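Local coordinates for protein macrophage receptor MARCO (Mus musculus, PDB 2OYA) that probably serves as a macrophage scavenger receptor, its cysteine-rich C-terminal domain taking part in ligand recognition through a basic and an acidic cluster, at residues Asp32-Asp35 with Asn36-Thr40; Ala39-Phe42 with Cys43-Leu46; Val69-Arg72 with Gly73-Ser77. One frame throughout, in Å; residues are numbered along the deposited sequence. Where two conformers were deposited one is given.

The three contacts lie within the scavenger receptor cysteine-rich domain; contacts 1 and 2 build helix 36-45, and contact 3 packs beside it. Contact 1 forms the start of that helix, and contact 2, sharing Ala-39 and Thr-40 with it, carries on to its end; their centres are about 10 Å apart. Contact 3 comes later in the chain, in the loop that follows strand 64-66, yet its centre is only about 8 Å from contact 1 and 9 Å from contact 2. Two side chains of the helix bond across to it: Asp-38 OD1 takes the N-H of Cys-71, and Arg-44 NH1 reaches the carbonyls of Gly-73 and Glu-75. Helix and loop are thereby joined through polar bonds near both helix ends.

Contact 1 (Asp32-Asp35 with Asn36-Thr40); sequences DDWD and NNDAT
Asp-35 and Asp-38 each take the other's backbone N-H, the first reaching forward and the second back, their side chains crossing at about a right angle with the carboxylate planes 23° apart. Asp-38 N donates to Asp-35 OD2 at 3.1 Å, meeting the oxygen nearly along its C-O axis. The return bond, from Asp-35 N to Asp-38 OD2, measures 3.0 Å and is less regular: the donor comes from the anti side, 31° out of the carboxylate plane. Asp-35 can make its bond because its CG sits between the backbone N and the carbonyl carbon (chi1 68°), which folds OD2 forward over the first turn. This probably has an electrostatic cost, since Asp-35 OD2 and Asp-38 OD2 are 3.1 Å apart. The helix N-terminus probably helps to offset this charge, and Asp-38 OD1 is occupied separately by the N-H of Cys-71.

Trp-34 packs against the same first turn. Its CG is anti to the backbone N, and the indole slides past the Asp-38 side chain in the opposite direction. Asp-38 CB stands over one face in a CH-pi contact, 3.8 Å from the centroid of the six-membered ring, and Ala-39 N lies over that face near the rim. NE1 of Trp-34 is held by Gly-98 O, which helps to fix the rotation of the indole.

Regular helix bonding starts at once, with Ala-39 N to Asp-35 O at 2.9 Å. The next carbonyl, Asn-36 O, receives two donors from opposite faces of its plane, Thr-40 N at 2.8 Å and Thr-40 OG1 at 2.9 Å. The reciprocal pair of side-chain-to-backbone bonds, with Asp-35 as N-cap and Asp-38 three residues later, is a capping box, here beginning helix 36-45 of the SRCR domain.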
ATOM      1  N   ASP A  32      -5.055   2.256 -10.067  0.50  7.88           N
ATOM      2  CA  ASP A  32      -6.409   2.022 -10.592  0.50  8.79           C
ATOM      3  C   ASP A  32      -7.328   1.639  -9.435  0.50  8.98           C
ATOM      4  O   ASP A  32      -7.102   0.613  -8.793  0.50  9.28           O
ATOM      5  CB  ASP A  32      -6.429   0.873 -11.611  0.50  9.40           C
ATOM      6  CG  ASP A  32      -5.654   1.167 -12.890  0.50 10.83           C
ATOM      7  OD1 ASP A  32      -5.407   2.350 -13.226  0.50 14.04           O
ATOM      8  OD2 ASP A  32      -5.310   0.176 -13.581  0.50 12.92           O
ATOM      9  N   ASP A  33      -8.358   2.453  -9.180  1.00  8.76           N
ATOM     10  CA  ASP A  33      -9.348   2.194  -8.078  1.00  9.50           C
ATOM     11  C   ASP A  33      -8.754   2.292  -6.670  1.00  8.18           C
ATOM     12  O   ASP A  33      -9.399   1.913  -5.700  1.00  8.55           O
ATOM     13  CB  ASP A  33     -10.034   0.811  -8.198  1.00 10.55           C
ATOM     14  CG  ASP A  33     -10.845   0.645  -9.466  1.00 15.41           C
ATOM     15  OD1 ASP A  33     -11.387   1.647  -9.993  1.00 17.34           O
ATOM     16  OD2 ASP A  33     -10.958  -0.528  -9.908  1.00 20.90           O
ATOM     17  N   TRP A  34      -7.524   2.793  -6.557  1.00  7.26           N
ATOM     18  CA  TRP A  34      -6.849   2.900  -5.264  1.00  5.83           C
ATOM     19  C   TRP A  34      -7.471   4.069  -4.519  1.00  7.17           C
ATOM     20  O   TRP A  34      -7.413   5.206  -4.979  1.00  7.10           O
ATOM     21  CB  TRP A  34      -5.354   3.106  -5.464  1.00  6.20           C
ATOM     22  CG  TRP A  34      -4.537   3.200  -4.204  1.00  5.19           C
ATOM     23  CD1 TRP A  34      -3.974   4.328  -3.660  1.00  5.50           C
ATOM     24  CD2 TRP A  34      -4.159   2.110  -3.356  1.00  6.18           C
ATOM     25  NE1 TRP A  34      -3.269   4.003  -2.523  1.00  4.26           N
ATOM     26  CE2 TRP A  34      -3.367   2.648  -2.313  1.00  4.25           C
ATOM     27  CE3 TRP A  34      -4.417   0.727  -3.375  1.00  4.96           C
ATOM     28  CZ2 TRP A  34      -2.832   1.850  -1.283  1.00  6.85           C
ATOM     29  CZ3 TRP A  34      -3.880  -0.073  -2.354  1.00  5.24           C
ATOM     30  CH2 TRP A  34      -3.099   0.502  -1.317  1.00  6.30           C
ATOM     31  N   ASP A  35      -8.100   3.778  -3.384  1.00  7.37           N
ATOM     32  CA  ASP A  35      -8.850   4.816  -2.677  1.00  7.92           C
ATOM     33  C   ASP A  35      -8.517   4.846  -1.171  1.00  7.79           C
ATOM     34  O   ASP A  35      -7.665   4.101  -0.720  1.00  7.31           O
ATOM     35  CB  ASP A  35     -10.364   4.700  -2.979  1.00  8.29           C
ATOM     36  CG  ASP A  35     -11.001   3.457  -2.396  1.00 10.84           C
ATOM     37  OD1 ASP A  35     -12.164   3.173  -2.768  1.00 14.91           O
ATOM     38  OD2 ASP A  35     -10.360   2.758  -1.574  1.00 12.25           O
ATOM     39  N   ASN A  36      -9.167   5.734  -0.408  1.00  7.78           N
ATOM     40  CA  ASN A  36      -8.869   5.869   1.027  1.00  7.68           C
ATOM     41  C   ASN A  36      -9.096   4.580   1.818  1.00  7.26           C
ATOM     42  O   ASN A  36      -8.395   4.328   2.805  1.00  7.01           O
ATOM     43  CB  ASN A  36      -9.655   7.036   1.629  1.00  7.48           C
ATOM     44  CG  ASN A  36      -9.100   8.404   1.196  1.00  8.65           C
ATOM     45  OD1 ASN A  36      -7.936   8.524   0.795  1.00  8.01           O
ATOM     46  ND2 ASN A  36      -9.945   9.438   1.259  1.00  7.14           N
ATOM     47  N   ASN A  37     -10.064   3.780   1.388  1.00  7.26           N
ATOM     48  CA  ASN A  37     -10.357   2.498   2.049  1.00  7.84           C
ATOM     49  C   ASN A  37      -9.186   1.551   1.871  1.00  6.72           C
ATOM     50  O   ASN A  37      -8.735   0.923   2.831  1.00  6.73           O
ATOM     51  CB  ASN A  37     -11.648   1.862   1.510  1.00  9.16           C
ATOM     52  CG  ASN A  37     -12.897   2.581   1.989  1.00 12.26           C
ATOM     53  OD1 ASN A  37     -12.903   3.222   3.042  1.00 17.49           O
ATOM     54  ND2 ASN A  37     -13.960   2.484   1.207  1.00 18.05           N
ATOM     55  N   ASP A  38      -8.663   1.492   0.644  1.00  5.98           N
ATOM     56  CA  ASP A  38      -7.469   0.677   0.364  1.00  6.17           C
ATOM     57  C   ASP A  38      -6.255   1.171   1.152  1.00  5.95           C
ATOM     58  O   ASP A  38      -5.513   0.373   1.747  1.00  4.93           O
ATOM     59  CB  ASP A  38      -7.150   0.770  -1.123  1.00  6.24           C
ATOM     60  CG  ASP A  38      -8.284   0.291  -1.985  1.00  9.67           C
ATOM     61  OD1 ASP A  38      -8.977  -0.655  -1.562  1.00  9.23           O
ATOM     62  OD2 ASP A  38      -8.479   0.858  -3.076  1.00 12.02           O
ATOM     63  N   ALA A  39      -6.059   2.496   1.136  1.00  5.75           N
ATOM     64  CA  ALA A  39      -4.955   3.145   1.849  1.00  5.40           C
ATOM     65  C   ALA A  39      -5.019   2.845   3.360  1.00  6.01           C
ATOM     66  O   ALA A  39      -3.991   2.590   3.997  1.00  4.38           O
ATOM     67  CB  ALA A  39      -4.992   4.657   1.617  1.00  6.13           C
ATOM     68  N   THR A  40      -6.228   2.902   3.921  1.00  5.83           N
ATOM     69  CA  THR A  40      -6.435   2.614   5.344  1.00  5.93           C
ATOM     70  C   THR A  40      -6.078   1.157   5.647  1.00  5.63           C
ATOM     71  O   THR A  40      -5.442   0.879   6.659  1.00  4.68           O
ATOM     72  CB  THR A  40      -7.873   2.975   5.783  1.00  6.72           C
ATOM     73  OG1 THR A  40      -8.043   4.396   5.648  1.00  6.73           O
ATOM     74  CG2 THR A  40      -8.155   2.590   7.242  1.00  6.66           C
TER

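Contact 2 (Ala39-Phe42 with Cys43-Leu46); sequences ATVF and CRML
Cys-43 N to Ala-39 O, at 2.8 Å, begins a run of i to i+4 backbone bonds through the last turns of the alpha-helix of this SRCR domain. Arg-44 N follows to Thr-40 O at 2.9 Å. Met-45 N then reaches Val-41 O at 3.2 Å and adds a weak bond to Phe-42 O. Next, Leu-46 N turns to Cys-43 O, at 3.0 Å, an i to i+3 bond where the helix gives way to a turn.

The side chains pair one turn apart. Phe-42 and Leu-46 run side by side and point the same way, with Leu-46 CD1 approaching ring atom CE2 of Phe-42 at 3.9 Å. Val-99 of strand 98-101 touches both Phe-42 and Cys-43, and the disulfide from Cys-43 to Cys-101 ties the helix covalently to this strand. Arg-44 bends at chi3 (-62°), which carries its guanidinium back along the helix, obliquely past Thr-40 and Val-41. Its NH1 donates to the carbonyls of Gly-73 and Glu-75, while its other terminal nitrogen, NH2, rests against the methyl CG2 of Thr-40 at 3.6 Å.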
ATOM      1  N   ALA A  39      -6.059   2.496   1.136  1.00  5.75           N
ATOM      2  CA  ALA A  39      -4.955   3.145   1.849  1.00  5.40           C
ATOM      3  C   ALA A  39      -5.019   2.845   3.360  1.00  6.01           C
ATOM      4  O   ALA A  39      -3.991   2.590   3.997  1.00  4.38           O
ATOM      5  CB  ALA A  39      -4.992   4.657   1.617  1.00  6.13           C
ATOM      6  N   THR A  40      -6.228   2.902   3.921  1.00  5.83           N
ATOM      7  CA  THR A  40      -6.435   2.614   5.344  1.00  5.93           C
ATOM      8  C   THR A  40      -6.078   1.157   5.647  1.00  5.63           C
ATOM      9  O   THR A  40      -5.442   0.879   6.659  1.00  4.68           O
ATOM     10  CB  THR A  40      -7.873   2.975   5.783  1.00  6.72           C
ATOM     11  OG1 THR A  40      -8.043   4.396   5.648  1.00  6.73           O
ATOM     12  CG2 THR A  40      -8.155   2.590   7.242  1.00  6.66           C
ATOM     13  N   VAL A  41      -6.487   0.227   4.782  1.00  6.06           N
ATOM     14  CA  VAL A  41      -6.106  -1.176   5.005  1.00  5.99           C
ATOM     15  C   VAL A  41      -4.590  -1.351   4.960  1.00  6.46           C
ATOM     16  O   VAL A  41      -4.003  -1.973   5.858  1.00  5.67           O
ATOM     17  CB  VAL A  41      -6.818  -2.158   4.049  1.00  6.13           C
ATOM     18  CG1 VAL A  41      -6.291  -3.575   4.264  1.00  6.76           C
ATOM     19  CG2 VAL A  41      -8.307  -2.100   4.290  1.00  6.34           C
ATOM     20  N   PHE A  42      -3.959  -0.769   3.944  1.00  7.26           N
ATOM     21  CA  PHE A  42      -2.506  -0.856   3.809  1.00  7.13           C
ATOM     22  C   PHE A  42      -1.832  -0.280   5.051  1.00  7.01           C
ATOM     23  O   PHE A  42      -0.957  -0.920   5.634  1.00  6.88           O
ATOM     24  CB  PHE A  42      -2.052  -0.105   2.544  1.00  7.34           C
ATOM     25  CG  PHE A  42      -0.556  -0.052   2.365  1.00  7.11           C
ATOM     26  CD1 PHE A  42       0.086  -0.986   1.552  1.00  7.16           C
ATOM     27  CD2 PHE A  42       0.211   0.936   2.999  1.00  6.06           C
ATOM     28  CE1 PHE A  42       1.483  -0.942   1.382  1.00  6.39           C
ATOM     29  CE2 PHE A  42       1.599   0.981   2.847  1.00  4.88           C
ATOM     30  CZ  PHE A  42       2.235   0.029   2.028  1.00  8.49           C
ATOM     31  N   CYS A  43      -2.243   0.927   5.453  1.00  6.57           N
ATOM     32  CA  CYS A  43      -1.639   1.601   6.606  1.00  6.69           C
ATOM     33  C   CYS A  43      -1.869   0.853   7.937  1.00  6.82           C
ATOM     34  O   CYS A  43      -0.980   0.812   8.782  1.00  7.42           O
ATOM     35  CB  CYS A  43      -2.137   3.045   6.700  1.00  6.86           C
ATOM     36  SG  CYS A  43      -1.583   4.078   5.314  1.00  6.90           S
ATOM     37  N   ARG A  44      -3.044   0.251   8.092  1.00  8.15           N
ATOM     38  CA  ARG A  44      -3.380  -0.588   9.248  1.00  9.53           C
ATOM     39  C   ARG A  44      -2.388  -1.734   9.408  1.00  9.21           C
ATOM     40  O   ARG A  44      -1.987  -2.079  10.543  1.00  8.95           O
ATOM     41  CB  ARG A  44      -4.804  -1.115   9.087  1.00  9.95           C
ATOM     42  CG  ARG A  44      -5.285  -2.134  10.118  1.00 12.72           C
ATOM     43  CD  ARG A  44      -6.750  -2.477   9.829  1.00 11.97           C
ATOM     44  NE  ARG A  44      -7.638  -1.318   9.954  1.00 17.96           N
ATOM     45  CZ  ARG A  44      -8.682  -1.095   9.162  1.00 19.49           C
ATOM     46  NH1 ARG A  44      -8.955  -1.939   8.166  1.00 19.05           N
ATOM     47  NH2 ARG A  44      -9.442  -0.020   9.354  1.00 21.07           N
ATOM     48  N   MET A  45      -1.957  -2.302   8.283  1.00  9.24           N
ATOM     49  CA  MET A  45      -0.965  -3.379   8.316  1.00  9.84           C
ATOM     50  C   MET A  45       0.337  -2.946   8.991  1.00  9.94           C
ATOM     51  O   MET A  45       1.008  -3.758   9.649  1.00 10.43           O
ATOM     52  CB  MET A  45      -0.691  -3.901   6.914  1.00  9.56           C
ATOM     53  CG  MET A  45      -1.895  -4.574   6.277  1.00 10.05           C
ATOM     54  SD  MET A  45      -1.533  -5.091   4.596  1.00 10.62           S
ATOM     55  CE  MET A  45      -0.369  -6.442   4.872  1.00 12.24           C
ATOM     56  N   LEU A  46       0.674  -1.662   8.847  1.00  9.80           N
ATOM     57  CA  LEU A  46       1.872  -1.092   9.463  1.00  9.80           C
ATOM     58  C   LEU A  46       1.615  -0.511  10.859  1.00 10.18           C
ATOM     59  O   LEU A  46       2.526   0.056  11.488  1.00 11.48           O
ATOM     60  CB  LEU A  46       2.500  -0.048   8.524  1.00 10.20           C
ATOM     61  CG  LEU A  46       3.070  -0.560   7.201  1.00 11.94           C
ATOM     62  CD1 LEU A  46       3.414   0.632   6.304  1.00 14.54           C
ATOM     63  CD2 LEU A  46       4.301  -1.416   7.445  1.00 15.33           C
TER

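Contact 3 (Val69-Arg72 with Gly73-Ser77); sequences VNCR and GTENS
Glu-75 OE2 lies over the centre of one face of the Arg-72 guanidinium, 3.2 Å above its plane, with the carboxylate turned 38° from that plane. This is a salt bridge of charge alone within a tight loop of the SRCR domain: Arg-72 NE is 3.4 Å from OE2, but no N-H of the guanidinium points at it. The two side chains cross at about a right angle.

Directional bonding comes instead from the backbone of 72-73. Arg-72 N donates to Glu-75 OE2 at 2.7 Å and 168°, and Gly-73 N to Glu-75 OE1 at 2.8 Å; both oxygens use their syn lone pairs. Glu-75 bends at chi2 (86°), bringing the carboxylate back under the two consecutive amides. This mostly buried group is therefore gripped at both oxygens, and the guanidinium would probably help to stabilise its charge. Gly-73, in the turn between Arg-72 and Glu-75, has a positive phi.

Beside the carboxylate, Cys-71 CB packs against Glu-75 OE1 at 3.5 Å, and Cys-71 is joined by a disulfide to Cys-81. A water bridges Asn-70 O and Glu-75 OE2, donating to each at 3.0 Å.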
ATOM      1  N   VAL A  69      -7.394  -2.680  -6.676  1.00  9.14           N
ATOM      2  CA  VAL A  69      -7.668  -3.020  -5.284  1.00  8.63           C
ATOM      3  C   VAL A  69      -8.988  -2.366  -4.859  1.00  9.54           C
ATOM      4  O   VAL A  69      -9.181  -1.159  -5.048  1.00  8.91           O
ATOM      5  CB  VAL A  69      -6.517  -2.587  -4.354  1.00  8.13           C
ATOM      6  CG1 VAL A  69      -6.787  -3.022  -2.906  1.00  8.42           C
ATOM      7  CG2 VAL A  69      -5.175  -3.167  -4.853  1.00  7.97           C
ATOM      8  N   ASN A  70      -9.885  -3.177  -4.297  0.50  9.51           N
ATOM      9  CA  ASN A  70     -11.195  -2.704  -3.861  0.50 10.53           C
ATOM     10  C   ASN A  70     -11.544  -3.193  -2.458  0.50 10.68           C
ATOM     11  O   ASN A  70     -12.447  -4.006  -2.280  0.50 10.23           O
ATOM     12  CB  ASN A  70     -12.266  -3.120  -4.870  0.50 11.10           C
ATOM     13  CG  ASN A  70     -12.337  -2.183  -6.051  0.50 11.61           C
ATOM     14  OD1 ASN A  70     -12.927  -1.103  -5.965  0.50 14.90           O
ATOM     15  ND2 ASN A  70     -11.746  -2.589  -7.170  0.50 13.41           N
ATOM     16  N   CYS A  71     -10.814  -2.687  -1.468  1.00 10.61           N
ATOM     17  CA  CYS A  71     -11.053  -3.037  -0.062  1.00 11.14           C
ATOM     18  C   CYS A  71     -12.346  -2.392   0.407  1.00 12.48           C
ATOM     19  O   CYS A  71     -12.708  -1.306  -0.060  1.00 12.08           O
ATOM     20  CB  CYS A  71      -9.927  -2.519   0.836  1.00 10.95           C
ATOM     21  SG  CYS A  71      -8.274  -3.180   0.455  1.00  9.11           S
ATOM     22  N   ARG A  72     -13.002  -3.058   1.352  1.00 13.51           N
ATOM     23  CA  ARG A  72     -14.144  -2.488   2.067  1.00 16.14           C
ATOM     24  C   ARG A  72     -13.660  -1.391   3.012  1.00 15.93           C
ATOM     25  O   ARG A  72     -14.380  -0.433   3.273  1.00 16.54           O
ATOM     26  CB  ARG A  72     -14.882  -3.566   2.865  1.00 16.21           C
ATOM     27  CG  ARG A  72     -15.558  -4.643   2.010  1.00 18.37           C
ATOM     28  CD  ARG A  72     -16.083  -5.792   2.884  1.00 19.59           C
ATOM     29  NE  ARG A  72     -15.046  -6.696   3.403  1.00 26.20           N
ATOM     30  CZ  ARG A  72     -14.425  -7.639   2.689  1.00 29.13           C
ATOM     31  NH1 ARG A  72     -14.702  -7.807   1.396  1.00 31.92           N
ATOM     32  NH2 ARG A  72     -13.512  -8.417   3.263  1.00 31.40           N
ATOM     33  N   GLY A  73     -12.428  -1.535   3.509  1.00 15.26           N
ATOM     34  CA  GLY A  73     -11.838  -0.559   4.407  1.00 15.42           C
ATOM     35  C   GLY A  73     -11.646  -1.115   5.798  1.00 15.22           C
ATOM     36  O   GLY A  73     -10.902  -0.547   6.612  1.00 16.05           O
ATOM     37  N   THR A  74     -12.294  -2.248   6.051  1.00 15.08           N
ATOM     38  CA  THR A  74     -12.312  -2.873   7.368  1.00 15.58           C
ATOM     39  C   THR A  74     -11.393  -4.102   7.464  1.00 15.66           C
ATOM     40  O   THR A  74     -11.256  -4.692   8.545  1.00 15.30           O
ATOM     41  CB  THR A  74     -13.745  -3.316   7.715  1.00 15.55           C
ATOM     42  OG1 THR A  74     -14.215  -4.193   6.689  1.00 15.56           O
ATOM     43  CG2 THR A  74     -14.676  -2.103   7.829  1.00 15.71           C
ATOM     44  N   GLU A  75     -10.773  -4.481   6.346  1.00 15.32           N
ATOM     45  CA  GLU A  75      -9.862  -5.637   6.308  1.00 15.83           C
ATOM     46  C   GLU A  75      -8.600  -5.396   7.157  1.00 16.09           C
ATOM     47  O   GLU A  75      -8.151  -4.252   7.300  1.00 16.35           O
ATOM     48  CB  GLU A  75      -9.477  -5.997   4.855  1.00 14.78           C
ATOM     49  CG  GLU A  75     -10.629  -6.402   3.930  1.00 13.94           C
ATOM     50  CD  GLU A  75     -11.333  -5.210   3.255  1.00 13.09           C
ATOM     51  OE1 GLU A  75     -11.174  -4.057   3.697  1.00 13.05           O
ATOM     52  OE2 GLU A  75     -12.063  -5.416   2.268  1.00 14.73           O
ATOM     53  N   ASN A  76      -8.048  -6.466   7.728  0.80 16.80           N
ATOM     54  CA  ASN A  76      -6.797  -6.373   8.489  0.80 17.22           C
ATOM     55  C   ASN A  76      -5.583  -6.459   7.584  0.80 15.99           C
ATOM     56  O   ASN A  76      -4.477  -6.132   7.995  0.80 15.70           O
ATOM     57  CB  ASN A  76      -6.719  -7.448   9.573  0.80 17.91           C
ATOM     58  CG  ASN A  76      -7.839  -7.323  10.588  0.80 21.11           C
ATOM     59  OD1 ASN A  76      -8.573  -8.284  10.833  0.80 24.39           O
ATOM     60  ND2 ASN A  76      -7.996  -6.124  11.163  0.80 23.29           N
ATOM     61  N   SER A  77      -5.826  -6.874   6.341  1.00 15.16           N
ATOM     62  CA  SER A  77      -4.781  -7.120   5.378  1.00 14.22           C
ATOM     63  C   SER A  77      -5.277  -6.872   3.954  1.00 12.76           C
ATOM     64  O   SER A  77      -6.445  -7.144   3.634  1.00 12.15           O
ATOM     65  CB  SER A  77      -4.352  -8.588   5.529  1.00 14.09           C
ATOM     66  OG  SER A  77      -3.534  -9.013   4.470  1.00 16.66           O
TER
HETATM   67  O   HOH W   1     -12.599  -6.451  -0.538  1.00 19.47           O